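Local structure of 2-phospho-L-lactate guanylyltransferase (Methanosarcina mazei, 2I5E) at the interface of chains A and B. The protein probably acts as a guanylyltransferase that joins (2S)-2-phospholactate to GTP, releasing diphosphate, in the biosynthesis of coenzyme F420. Residues are numbered along the deposited sequence; one frame, centred on the assembly and turned at random. Chains: chain A/B, Hypothetical protein MM_2497.

Contact 1: the interface of chains A and B. Residues chain A 166-167, 180, 183-184; chain B 120-121, 146.
NE2 of A:His184, as modelled, packs against carbon of chain B: it lies 3.6 Å from CB of B:Pro120 and 3.7 Å from CE2 of B:Phe146, with no polar partner across the contact. Such surroundings suit a ring carbon as well as a nitrogen, and the imidazole may be turned over. This is part of the two-fold interface of a CofC-family homodimer; in this patch it is held by ring packing, with no polar group of one chain close enough to bond to the other. A:His184 sits at the C-terminal end of helix 175-184. Its imidazole meets the B:Phe146 ring edge to face, the planes inclined at 55° and NE2 standing above the benzene plane toward its rim. B:Phe146 offers that face because CG is anti to its backbone N (chi1 171°), which carries the ring out from the start of helix 145-155.

Within chain A, the methyl CG2 of A:Ile183 lies over the centre of one imidazole face, and it also touches CD2 of B:Phe146 at 4.0 Å, so this branch bridges the two rings. The carboxylate oxygen OE1 of A:Glu180, one helical turn back, lies in plane at the ND1-CE1 edge of the imidazole. No bond is established there, and any effect on the histidine's ionisation would depend on which way round the ring is. OE1 also lies in plane at the edge of the A:Phe166 ring.

A:Phe166 supplies the other flank. CG of B:Pro120 rests 4.0 Å above its ring, over the centre, the two side chains meeting tip to tip, which wedges the proline between this ring and A:His184. The far end of the ring points into backbone: CZ comes 3.7 Å from the carbonyl O of B:Gly121, and CE1 3.8 Å from that of B:Pro120.

Contact 2: the interface of chains A and B. Residues chain A 120, 124, 144, 146-147; chain B 183-184.
One face of the A:Phe146 ring is met by CE1 of B:His184, 3.5 Å above the benzene plane and offset toward the rim near CE2. The imidazole in turn has the methyl CG2 of its own neighbour, B:Ile183, over the centre of one face, and water 1 at its edge, in plane with the ring. These groups belong to the two-fold dimer interface of the CofC family, where the end of helix 177-184 of chain B packs on the first turn of helix 145-154 of chain A.

Water 1 gives a polar link in this patch. It hydrogen-bonds NE2 of B:His184 at 2.9 Å and the backbone N of A:Gly124 at 2.8 Å, with 156° and 153° at the hydrogens, so both bonds are moderately bent. Being bound in the ring plane, the water should help fix how the imidazole is turned. CB of A:Pro120 approaches CE1 of B:His184 at 3.8 Å, adding a second carbon contact to the one made by the phenylalanine.

Beside the rings, B:Ile183 uses both branches. CG1 lies beside the backbone N (chi1 -59°) and CG2 anti to it, which sends the two branches to different partners. CD1, at the end of the long branch, is 3.6 Å from CD1 of A:Leu147 and also near OG of A:Ser144. The short branch, CG2, touches CD2 of A:Phe146 at 3.9 Å and also reaches CG of A:Leu147.

Contact 1: the interface of chains A and B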
ATOM      1  N   PHE A 166      -3.579  -0.472   3.028  1.00 25.83           N
ATOM      2  CA  PHE A 166      -3.127   0.432   1.996  1.00 27.81           C
ATOM      3  C   PHE A 166      -3.149   1.886   2.555  1.00 28.86           C
ATOM      4  O   PHE A 166      -2.245   2.674   2.265  1.00 30.40           O
ATOM      5  CB  PHE A 166      -4.073   0.288   0.757  1.00 27.16           C
ATOM      6  CG  PHE A 166      -3.596   0.989  -0.530  1.00 29.17           C
ATOM      7  CD1 PHE A 166      -3.113   0.270  -1.587  1.00 33.17           C
ATOM      8  CD2 PHE A 166      -3.669   2.368  -0.670  1.00 34.27           C
ATOM      9  CE1 PHE A 166      -2.740   0.918  -2.794  1.00 32.76           C
ATOM     10  CE2 PHE A 166      -3.245   3.031  -1.819  1.00 33.68           C
ATOM     11  CZ  PHE A 166      -2.801   2.321  -2.876  1.00 33.23           C
HETATM   12  N   MSE A 167      -4.208   2.268   3.264  1.00 28.29           N
HETATM   13  CA  MSE A 167      -4.383   3.672   3.631  1.00 28.62           C
HETATM   14  C   MSE A 167      -3.389   4.027   4.752  1.00 28.70           C
HETATM   15  O   MSE A 167      -2.762   5.069   4.686  1.00 29.12           O
HETATM   16  CB  MSE A 167      -5.785   3.945   4.112  1.00 30.54           C
HETATM   17  CG  MSE A 167      -6.903   3.700   3.067  1.00 33.56           C
HETATM   18 SE   MSE A 167      -6.741   4.673   1.416  0.80 45.90          SE
HETATM   19  CE  MSE A 167      -7.019   3.131   0.127  1.00 41.27           C
ATOM     20  N   GLU A 180      -1.357   9.616  -4.564  1.00 28.38           N
ATOM     21  CA  GLU A 180      -2.186   8.726  -3.785  1.00 26.24           C
ATOM     22  C   GLU A 180      -3.093   9.579  -2.926  1.00 27.60           C
ATOM     23  O   GLU A 180      -4.179   9.218  -2.641  1.00 26.98           O
ATOM     24  CB  GLU A 180      -1.363   7.812  -2.826  1.00 26.32           C
ATOM     25  CG  GLU A 180      -0.301   6.934  -3.471  1.00 28.13           C
ATOM     26  CD  GLU A 180      -0.934   5.926  -4.438  1.00 26.96           C
ATOM     27  OE1 GLU A 180      -2.132   5.594  -4.343  1.00 32.17           O
ATOM     28  OE2 GLU A 180      -0.274   5.505  -5.373  1.00 39.80           O
ATOM     29  N   ILE A 183      -5.874  10.829  -5.167  1.00 33.60           N
ATOM     30  CA  ILE A 183      -6.850   9.781  -5.454  1.00 32.38           C
ATOM     31  C   ILE A 183      -7.701   9.365  -4.230  1.00 32.44           C
ATOM     32  O   ILE A 183      -8.890   9.238  -4.376  1.00 32.79           O
ATOM     33  CB  ILE A 183      -6.203   8.520  -6.031  1.00 32.05           C
ATOM     34  CG1 ILE A 183      -5.439   8.888  -7.322  1.00 30.65           C
ATOM     35  CG2 ILE A 183      -7.243   7.342  -6.034  1.00 26.89           C
ATOM     36  CD1 ILE A 183      -6.103   8.755  -8.592  1.00 32.81           C
ATOM     37  N   HIS A 184      -7.079   9.128  -3.051  1.00 31.92           N
ATOM     38  CA  HIS A 184      -7.730   8.439  -1.954  1.00 31.40           C
ATOM     39  C   HIS A 184      -8.082   9.304  -0.778  1.00 33.42           C
ATOM     40  O   HIS A 184      -8.788   8.842   0.127  1.00 32.55           O
ATOM     41  CB  HIS A 184      -6.852   7.258  -1.421  1.00 30.22           C
ATOM     42  CG  HIS A 184      -6.643   6.166  -2.437  1.00 27.99           C
ATOM     43  ND1 HIS A 184      -5.462   6.007  -3.144  1.00 37.10           N
ATOM     44  CD2 HIS A 184      -7.492   5.261  -2.944  1.00 25.46           C
ATOM     45  CE1 HIS A 184      -5.592   5.023  -4.030  1.00 27.90           C
ATOM     46  NE2 HIS A 184      -6.801   4.517  -3.880  1.00 34.53           N
TER
ATOM     47  N   PRO B 120      -7.436  -1.163  -4.905  1.00 28.39           N
ATOM     48  CA  PRO B 120      -6.596  -0.275  -5.660  1.00 27.95           C
ATOM     49  C   PRO B 120      -5.120  -0.712  -5.823  1.00 28.61           C
ATOM     50  O   PRO B 120      -4.600  -1.437  -5.051  1.00 29.42           O
ATOM     51  CB  PRO B 120      -6.659   1.027  -4.882  1.00 28.89           C
ATOM     52  CG  PRO B 120      -6.768   0.516  -3.307  1.00 28.76           C
ATOM     53  CD  PRO B 120      -7.685  -0.724  -3.508  1.00 27.75           C
ATOM     54  N   GLY B 121      -4.491  -0.280  -6.905  1.00 30.46           N
ATOM     55  CA  GLY B 121      -3.082  -0.370  -7.027  1.00 29.36           C
ATOM     56  C   GLY B 121      -2.401   0.966  -6.870  1.00 30.21           C
ATOM     57  O   GLY B 121      -3.030   2.039  -6.593  1.00 28.22           O
ATOM     58  N   PHE B 146      -9.029   3.058 -10.908  1.00 33.12           N
ATOM     59  CA  PHE B 146      -9.630   2.794  -9.605  1.00 33.06           C
ATOM     60  C   PHE B 146     -10.855   3.699  -9.476  1.00 34.32           C
ATOM     61  O   PHE B 146     -11.956   3.211  -9.196  1.00 37.57           O
ATOM     62  CB  PHE B 146      -8.655   3.092  -8.438  1.00 31.89           C
ATOM     63  CG  PHE B 146      -9.303   3.027  -7.071  1.00 30.89           C
ATOM     64  CD1 PHE B 146      -9.572   1.776  -6.450  1.00 32.58           C
ATOM     65  CD2 PHE B 146      -9.613   4.174  -6.405  1.00 30.62           C
ATOM     66  CE1 PHE B 146     -10.143   1.686  -5.171  1.00 33.28           C
ATOM     67  CE2 PHE B 146     -10.236   4.153  -5.117  1.00 32.97           C
ATOM     68  CZ  PHE B 146     -10.512   2.871  -4.488  1.00 31.64           C
TER

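Contact 2: the interface of chains A and B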
ATOM      1  N   PRO A 120       3.518  -1.204   7.997  1.00 28.68           N
ATOM      2  CA  PRO A 120       4.619  -0.905   7.089  1.00 28.69           C
ATOM      3  C   PRO A 120       4.324   0.385   6.400  1.00 28.86           C
ATOM      4  O   PRO A 120       3.132   0.719   6.204  1.00 28.64           O
ATOM      5  CB  PRO A 120       4.609  -2.037   6.077  1.00 29.18           C
ATOM      6  CG  PRO A 120       3.208  -2.694   6.170  1.00 30.33           C
ATOM      7  CD  PRO A 120       2.649  -2.317   7.521  1.00 29.17           C
ATOM      8  N   GLY A 124      10.075  -0.415   3.030  1.00 30.21           N
ATOM      9  CA  GLY A 124      10.457  -0.985   4.378  1.00 28.21           C
ATOM     10  C   GLY A 124      10.474  -0.049   5.606  1.00 29.18           C
ATOM     11  O   GLY A 124      11.011  -0.414   6.622  1.00 28.26           O
ATOM     12  N   SER A 144      15.960   0.132   7.048  1.00 31.77           N
ATOM     13  CA  SER A 144      15.044  -0.914   6.933  1.00 30.68           C
ATOM     14  C   SER A 144      14.234  -1.203   8.211  1.00 31.43           C
ATOM     15  O   SER A 144      14.266  -2.279   8.708  1.00 28.82           O
ATOM     16  CB  SER A 144      15.800  -2.123   6.512  1.00 30.15           C
ATOM     17  OG  SER A 144      14.852  -3.084   6.174  1.00 34.40           O
ATOM     18  N   PHE A 146      11.027  -1.533   9.185  1.00 31.03           N
ATOM     19  CA  PHE A 146       9.919  -2.494   9.308  1.00 31.15           C
ATOM     20  C   PHE A 146      10.489  -3.872   9.711  1.00 33.26           C
ATOM     21  O   PHE A 146      10.052  -4.437  10.690  1.00 35.42           O
ATOM     22  CB  PHE A 146       9.080  -2.579   8.001  1.00 30.19           C
ATOM     23  CG  PHE A 146       8.085  -3.725   7.993  1.00 30.43           C
ATOM     24  CD1 PHE A 146       6.899  -3.630   8.730  1.00 30.45           C
ATOM     25  CD2 PHE A 146       8.366  -4.916   7.312  1.00 25.06           C
ATOM     26  CE1 PHE A 146       6.017  -4.673   8.790  1.00 24.97           C
ATOM     27  CE2 PHE A 146       7.519  -5.988   7.373  1.00 23.17           C
ATOM     28  CZ  PHE A 146       6.340  -5.907   8.047  1.00 27.27           C
ATOM     29  N   LEU A 147      11.411  -4.426   8.901  1.00 33.87           N
ATOM     30  CA  LEU A 147      12.070  -5.737   9.179  1.00 32.67           C
ATOM     31  C   LEU A 147      12.779  -5.686  10.544  1.00 32.29           C
ATOM     32  O   LEU A 147      12.623  -6.568  11.322  1.00 33.32           O
ATOM     33  CB  LEU A 147      13.042  -6.111   8.023  1.00 32.26           C
ATOM     34  CG  LEU A 147      12.404  -6.553   6.650  1.00 31.98           C
ATOM     35  CD1 LEU A 147      13.402  -6.906   5.505  1.00 26.85           C
ATOM     36  CD2 LEU A 147      11.451  -7.738   6.834  1.00 30.00           C
TER
ATOM     37  N   ILE B 183      11.256  -7.115   0.660  1.00 29.30           N
ATOM     38  CA  ILE B 183      10.913  -6.938   2.086  1.00 29.88           C
ATOM     39  C   ILE B 183       9.793  -7.859   2.522  1.00 30.15           C
ATOM     40  O   ILE B 183       9.865  -8.475   3.576  1.00 32.86           O
ATOM     41  CB  ILE B 183      10.449  -5.474   2.357  1.00 30.02           C
ATOM     42  CG1 ILE B 183      11.520  -4.413   2.001  1.00 28.11           C
ATOM     43  CG2 ILE B 183       9.911  -5.273   3.780  1.00 25.26           C
ATOM     44  CD1 ILE B 183      12.670  -4.363   2.999  1.00 34.99           C
ATOM     45  N   HIS B 184       8.726  -7.944   1.724  1.00 29.62           N
ATOM     46  CA  HIS B 184       7.465  -8.559   2.166  1.00 29.39           C
ATOM     47  C   HIS B 184       7.125  -9.925   1.548  1.00 30.23           C
ATOM     48  O   HIS B 184       6.192 -10.519   2.009  1.00 29.82           O
ATOM     49  CB  HIS B 184       6.271  -7.569   1.808  1.00 28.79           C
ATOM     50  CG  HIS B 184       6.336  -6.269   2.529  1.00 24.79           C
ATOM     51  ND1 HIS B 184       6.199  -6.162   3.902  1.00 27.49           N
ATOM     52  CD2 HIS B 184       6.594  -5.029   2.086  1.00 27.53           C
ATOM     53  CE1 HIS B 184       6.278  -4.893   4.251  1.00 27.14           C
ATOM     54  NE2 HIS B 184       6.536  -4.186   3.174  1.00 24.30           N
TER
HETATM   55  O   HOH W   1       7.535  -1.498   2.599  1.00 27.97           O

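Contact 1 and contact 2 have C-alpha centres about 20 Å apart and lie on opposite sides of the dimer two-fold. Both use the same pieces with the chains exchanged: Ile183 and His184 at a helix end of one subunit meet Pro120 and Phe146 of the other. The two imidazoles are modelled nearly half a turn apart, with chi2 of 103° in A:His184 and -65° in B:His184. They occupy much the same place, so the difference may lie in the assignment of N and C and need not reflect distinct bonding. Each subunit gives and receives this helix end, as expected for a homodimer.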